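Local coordinates for protein endonuclease and methylase LlaGI (Lactococcus lactis, PDB 5FFJ) that probably recognises a specific DNA sequence and acts as a Type ISP restriction-modification enzyme, with methyltransferase and helicase-like ATPase parts in one chain, at residues A[1176-1188]-A[1205-1218]. Sequence-based numbering, arbitrary orientation.
With nucleotides of chain B.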
# COMPACT_ATOMS: atom_id res chain seq x y z
N SER A 1176 2.85 -39.40 19.12
CA SER A 1176 4.29 -39.66 19.14
C SER A 1176 4.97 -39.00 20.33
O SER A 1176 4.46 -38.03 20.89
CB SER A 1176 4.93 -39.18 17.84
OG SER A 1176 4.31 -39.77 16.71
N LYS A 1177 6.13 -39.54 20.70
CA LYS A 1177 6.92 -39.02 21.81
C LYS A 1177 8.33 -38.67 21.35
O LYS A 1177 9.09 -39.55 20.96
CB LYS A 1177 6.98 -40.04 22.96
CG LYS A 1177 5.64 -40.39 23.57
CD LYS A 1177 5.00 -39.19 24.25
CE LYS A 1177 3.71 -39.57 24.94
NZ LYS A 1177 3.06 -38.40 25.58
N ASN A 1178 8.67 -37.39 21.41
CA ASN A 1178 10.00 -36.94 21.01
C ASN A 1178 10.42 -35.69 21.77
O ASN A 1178 9.58 -34.94 22.28
CB ASN A 1178 10.03 -36.68 19.50
CG ASN A 1178 11.40 -36.95 18.89
OD1 ASN A 1178 12.42 -36.91 19.58
ND2 ASN A 1178 11.42 -37.22 17.59
N LEU A 1179 11.73 -35.47 21.85
CA LEU A 1179 12.30 -34.23 22.38
C LEU A 1179 13.10 -33.53 21.30
O LEU A 1179 13.95 -34.16 20.66
CB LEU A 1179 13.20 -34.50 23.59
CG LEU A 1179 12.58 -34.96 24.91
CD1 LEU A 1179 13.69 -35.05 25.95
CD2 LEU A 1179 11.48 -34.02 25.38
N LEU A 1180 12.83 -32.25 21.09
CA LEU A 1180 13.66 -31.45 20.18
C LEU A 1180 14.07 -30.13 20.83
O LEU A 1180 13.29 -29.50 21.55
CB LEU A 1180 12.93 -31.20 18.85
CG LEU A 1180 11.45 -30.83 18.83
CD1 LEU A 1180 11.24 -29.36 19.09
CD2 LEU A 1180 10.86 -31.20 17.48
N ILE A 1181 15.31 -29.75 20.59
CA ILE A 1181 15.86 -28.49 21.08
C ILE A 1181 15.72 -27.43 20.00
O ILE A 1181 16.52 -27.39 19.06
CB ILE A 1181 17.34 -28.63 21.47
CG1 ILE A 1181 17.51 -29.73 22.52
CG2 ILE A 1181 17.88 -27.30 22.01
CD1 ILE A 1181 18.95 -30.07 22.82
N ASN A 1182 14.72 -26.57 20.13
CA ASN A 1182 14.59 -25.45 19.20
C ASN A 1182 15.68 -24.42 19.44
O ASN A 1182 16.06 -24.16 20.58
CB ASN A 1182 13.22 -24.79 19.32
CG ASN A 1182 12.08 -25.72 18.96
OD1 ASN A 1182 11.94 -26.14 17.81
ND2 ASN A 1182 11.25 -26.05 19.94
N ILE A 1183 16.19 -23.85 18.35
CA ILE A 1183 17.21 -22.82 18.44
C ILE A 1183 16.97 -21.71 17.42
O ILE A 1183 16.32 -21.93 16.39
CB ILE A 1183 18.62 -23.40 18.19
CG1 ILE A 1183 18.64 -24.19 16.88
CG2 ILE A 1183 19.07 -24.27 19.36
CD1 ILE A 1183 20.03 -24.60 16.42
N SER A 1184 17.48 -20.52 17.72
CA SER A 1184 17.50 -19.44 16.74
C SER A 1184 18.27 -19.95 15.53
O SER A 1184 19.22 -20.72 15.68
CB SER A 1184 18.15 -18.17 17.31
OG SER A 1184 17.66 -17.87 18.60
N GLY A 1185 17.86 -19.54 14.33
CA GLY A 1185 18.43 -20.07 13.11
C GLY A 1185 19.08 -19.03 12.23
O GLY A 1185 18.47 -18.01 11.91
N GLN A 1186 20.34 -19.29 11.90
CA GLN A 1186 21.01 -18.74 10.73
C GLN A 1186 20.55 -17.34 10.29
O GLN A 1186 19.84 -17.19 9.29
CB GLN A 1186 20.85 -19.76 9.58
CG GLN A 1186 22.16 -20.43 9.14
CD GLN A 1186 21.94 -21.77 8.47
OE1 GLN A 1186 21.13 -22.59 8.93
NE2 GLN A 1186 22.66 -22.01 7.38
N GLY A 1187 20.93 -16.32 11.05
CA GLY A 1187 20.77 -14.94 10.62
C GLY A 1187 19.65 -14.15 11.29
O GLY A 1187 19.13 -13.21 10.69
N ASP A 1188 19.28 -14.53 12.51
CA ASP A 1188 18.42 -13.70 13.34
C ASP A 1188 19.25 -12.53 13.82
O ASP A 1188 20.43 -12.69 14.14
CB ASP A 1188 17.87 -14.46 14.55
CG ASP A 1188 16.46 -14.99 14.34
OD1 ASP A 1188 15.65 -14.31 13.68
OD2 ASP A 1188 16.15 -16.08 14.88
N VAL A 1205 8.97 -20.35 16.59
CA VAL A 1205 9.11 -20.58 18.03
C VAL A 1205 10.26 -19.73 18.55
O VAL A 1205 10.23 -19.26 19.69
CB VAL A 1205 9.36 -22.07 18.36
CG1 VAL A 1205 8.13 -22.90 18.05
CG2 VAL A 1205 10.58 -22.60 17.60
N ILE A 1206 11.28 -19.55 17.72
CA ILE A 1206 12.39 -18.67 18.04
C ILE A 1206 12.82 -17.89 16.80
O ILE A 1206 13.53 -18.40 15.93
CB ILE A 1206 13.60 -19.44 18.59
CG1 ILE A 1206 13.18 -20.34 19.75
CG2 ILE A 1206 14.67 -18.47 19.06
CD1 ILE A 1206 14.28 -21.25 20.26
N GLY A 1207 12.37 -16.64 16.71
CA GLY A 1207 12.78 -15.75 15.64
C GLY A 1207 12.04 -16.00 14.34
O GLY A 1207 10.90 -16.46 14.35
N GLY A 1208 12.70 -15.71 13.23
CA GLY A 1208 12.08 -15.78 11.91
C GLY A 1208 12.35 -17.10 11.22
O GLY A 1208 11.59 -17.52 10.35
N GLN A 1209 13.45 -17.74 11.61
CA GLN A 1209 13.80 -19.07 11.09
C GLN A 1209 14.39 -19.91 12.22
O GLN A 1209 15.48 -19.63 12.71
CB GLN A 1209 14.78 -18.96 9.92
CG GLN A 1209 16.02 -18.12 10.18
CD GLN A 1209 15.83 -16.65 9.86
OE1 GLN A 1209 14.71 -16.14 9.85
NE2 GLN A 1209 16.93 -15.96 9.58
N ALA A 1210 13.66 -20.94 12.64
CA ALA A 1210 14.08 -21.75 13.78
C ALA A 1210 14.46 -23.16 13.36
O ALA A 1210 13.71 -23.85 12.68
CB ALA A 1210 12.97 -21.81 14.82
N ARG A 1211 15.65 -23.57 13.78
CA ARG A 1211 16.12 -24.93 13.60
C ARG A 1211 15.82 -25.70 14.88
O ARG A 1211 15.81 -25.12 15.97
CB ARG A 1211 17.61 -24.96 13.28
CG ARG A 1211 18.12 -23.79 12.44
CD ARG A 1211 17.54 -23.83 11.03
NE ARG A 1211 17.61 -22.53 10.36
CZ ARG A 1211 17.99 -22.33 9.10
NH1 ARG A 1211 18.36 -23.34 8.33
NH2 ARG A 1211 18.01 -21.09 8.61
N ASN A 1212 15.57 -27.00 14.75
CA ASN A 1212 15.40 -27.85 15.93
C ASN A 1212 16.24 -29.12 15.79
O ASN A 1212 16.54 -29.57 14.69
CB ASN A 1212 13.93 -28.21 16.16
CG ASN A 1212 13.31 -28.94 14.99
OD1 ASN A 1212 13.42 -30.16 14.88
ND2 ASN A 1212 12.64 -28.20 14.11
N LEU A 1213 16.61 -29.67 16.94
CA LEU A 1213 17.52 -30.81 17.01
C LEU A 1213 16.84 -31.97 17.72
O LEU A 1213 16.92 -32.08 18.95
CB LEU A 1213 18.80 -30.40 17.72
CG LEU A 1213 19.54 -29.27 16.99
CD1 LEU A 1213 20.40 -28.47 17.95
CD2 LEU A 1213 20.38 -29.83 15.86
N PRO A 1214 16.18 -32.86 16.96
CA PRO A 1214 15.36 -33.91 17.57
C PRO A 1214 16.18 -34.95 18.33
O PRO A 1214 17.33 -35.21 17.99
CB PRO A 1214 14.67 -34.56 16.36
CG PRO A 1214 15.59 -34.30 15.23
CD PRO A 1214 16.20 -32.96 15.49
N ARG A 1215 15.57 -35.51 19.37
CA ARG A 1215 16.20 -36.56 20.15
C ARG A 1215 16.02 -37.90 19.45
O ARG A 1215 16.88 -38.78 19.55
CB ARG A 1215 15.59 -36.61 21.56
CG ARG A 1215 16.08 -37.75 22.44
CD ARG A 1215 17.57 -37.63 22.73
NE ARG A 1215 18.04 -38.70 23.61
CZ ARG A 1215 18.38 -39.92 23.20
NH1 ARG A 1215 18.32 -40.25 21.92
NH2 ARG A 1215 18.80 -40.82 24.08
N PHE A 1216 14.91 -38.03 18.73
CA PHE A 1216 14.58 -39.27 18.03
C PHE A 1216 14.16 -39.01 16.59
O PHE A 1216 13.70 -37.92 16.25
CB PHE A 1216 13.44 -40.00 18.76
CG PHE A 1216 13.78 -40.41 20.16
CD1 PHE A 1216 14.97 -41.05 20.45
CD2 PHE A 1216 12.88 -40.17 21.19
CE1 PHE A 1216 15.27 -41.44 21.74
CE2 PHE A 1216 13.18 -40.55 22.49
CZ PHE A 1216 14.37 -41.19 22.76
N THR A 1217 14.34 -40.03 15.75
CA THR A 1217 13.76 -40.04 14.41
C THR A 1217 13.00 -41.34 14.22
O THR A 1217 13.40 -42.38 14.75
CB THR A 1217 14.83 -39.90 13.32
OG1 THR A 1217 15.91 -40.82 13.58
CG2 THR A 1217 15.38 -38.48 13.29
N TYR A 1218 11.90 -41.29 13.48
CA TYR A 1218 11.01 -42.43 13.33
C TYR A 1218 10.96 -42.96 11.90
O TYR A 1218 11.37 -42.28 10.96
CB TYR A 1218 9.60 -42.07 13.79
CG TYR A 1218 9.47 -41.90 15.28
CD1 TYR A 1218 9.19 -42.98 16.10
CD2 TYR A 1218 9.63 -40.66 15.88
CE1 TYR A 1218 9.07 -42.84 17.46
CE2 TYR A 1218 9.52 -40.50 17.25
CZ TYR A 1218 9.24 -41.60 18.03
OH TYR A 1218 9.12 -41.45 19.40
P DT B 8 19.95 -19.71 4.84
OP1 DT B 8 21.34 -19.56 4.37
OP2 DT B 8 19.69 -20.24 6.19
O5' DT B 8 19.20 -18.30 4.71
C5' DT B 8 18.94 -17.73 3.42
C4' DT B 8 18.04 -16.51 3.53
O4' DT B 8 16.65 -16.90 3.30
C3' DT B 8 18.03 -15.83 4.90
O3' DT B 8 17.79 -14.43 4.77
C2' DT B 8 16.89 -16.55 5.58
C1' DT B 8 15.88 -16.59 4.45
N1 DT B 8 14.77 -17.61 4.60
C2 DT B 8 13.58 -17.41 3.92
O2 DT B 8 13.38 -16.45 3.19
N3 DT B 8 12.64 -18.39 4.10
C4 DT B 8 12.75 -19.51 4.88
O4 DT B 8 11.84 -20.32 4.98
C5 DT B 8 14.01 -19.66 5.58
C7 DT B 8 14.25 -20.85 6.48
C6 DT B 8 14.94 -18.72 5.41
P DC B 9 19.00 -13.40 4.56
OP1 DC B 9 19.82 -13.91 3.43
OP2 DC B 9 19.64 -13.17 5.87
O5' DC B 9 18.27 -12.04 4.12
C5' DC B 9 17.66 -11.94 2.83
C4' DC B 9 16.22 -11.44 2.93
O4' DC B 9 15.37 -12.47 3.51
C3' DC B 9 16.02 -10.19 3.81
O3' DC B 9 15.23 -9.22 3.12
C2' DC B 9 15.32 -10.74 5.04
C1' DC B 9 14.51 -11.87 4.45
N1 DC B 9 14.03 -12.91 5.44
C2 DC B 9 12.70 -13.36 5.41
O2 DC B 9 11.93 -12.90 4.56
N3 DC B 9 12.30 -14.30 6.30
C4 DC B 9 13.16 -14.78 7.20
N4 DC B 9 12.71 -15.71 8.06
C5 DC B 9 14.51 -14.34 7.25
C6 DC B 9 14.90 -13.42 6.36
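Gln1209 reaches Gly1185 and Gln1186 because its CG is wedged between backbone N and carbonyl carbon (chi1 52°) and the chain folds back at chi2 (-89°). Its amide is thereby split between protein and DNA: NE2 donates to Gln1186 O at 3.2 Å, that oxygen lying in the amide plane, while OE1 accepts from N4 of the cytosine DC9 of chain B at 2.7 Å. A glutamine suits the place, since one end must donate and the other accept. Beside it, Arg1211, likewise bent at chi2 (-67°), directs NH2 to phosphate oxygen OP2 of DT8 of chain B, 3.1 Å away near the guanidinium plane, a cationic group with several N-H donors suiting a phosphate; Gln1186 lays OE1 over one guanidinium face. Gly1185 passes close by, where a side chain would collide with Gln1209 O and Arg1211 NE.

From this DNA-facing end, strands 1180-1184 and 1210-1214 run antiparallel as the inner pair of a four-stranded sheet in the specificity domain. Ile1183 N bonds to Arg1211 O at 2.7 Å, and on the face that also carries Arg1211, Ile1183 CD1 meets Leu1213 CD1, branched apolar chains suited to a buried surface.

At the far end, Asn1178 mimics a backbone unit: OD1 takes Phe1216 N in its carbonyl plane, on a lone pair (2.9 Å), and ND2 gives an almost straight bond to Phe1216 O (2.7 Å). ND2 also serves Thr1170 O. Were an alanine to stand at Asn1178, Phe1216 N and O would probably lose these partners, and Thr1170 O this donor. Tyr1218, its hydroxyl carried out by a long flat ring, donates from OH to Lys1177 O at the ring edge.

Chemically, backbone pairing fixes the two strands while amide and guanidinium groups at one end read a base and hold a phosphate, consistent with target recognition.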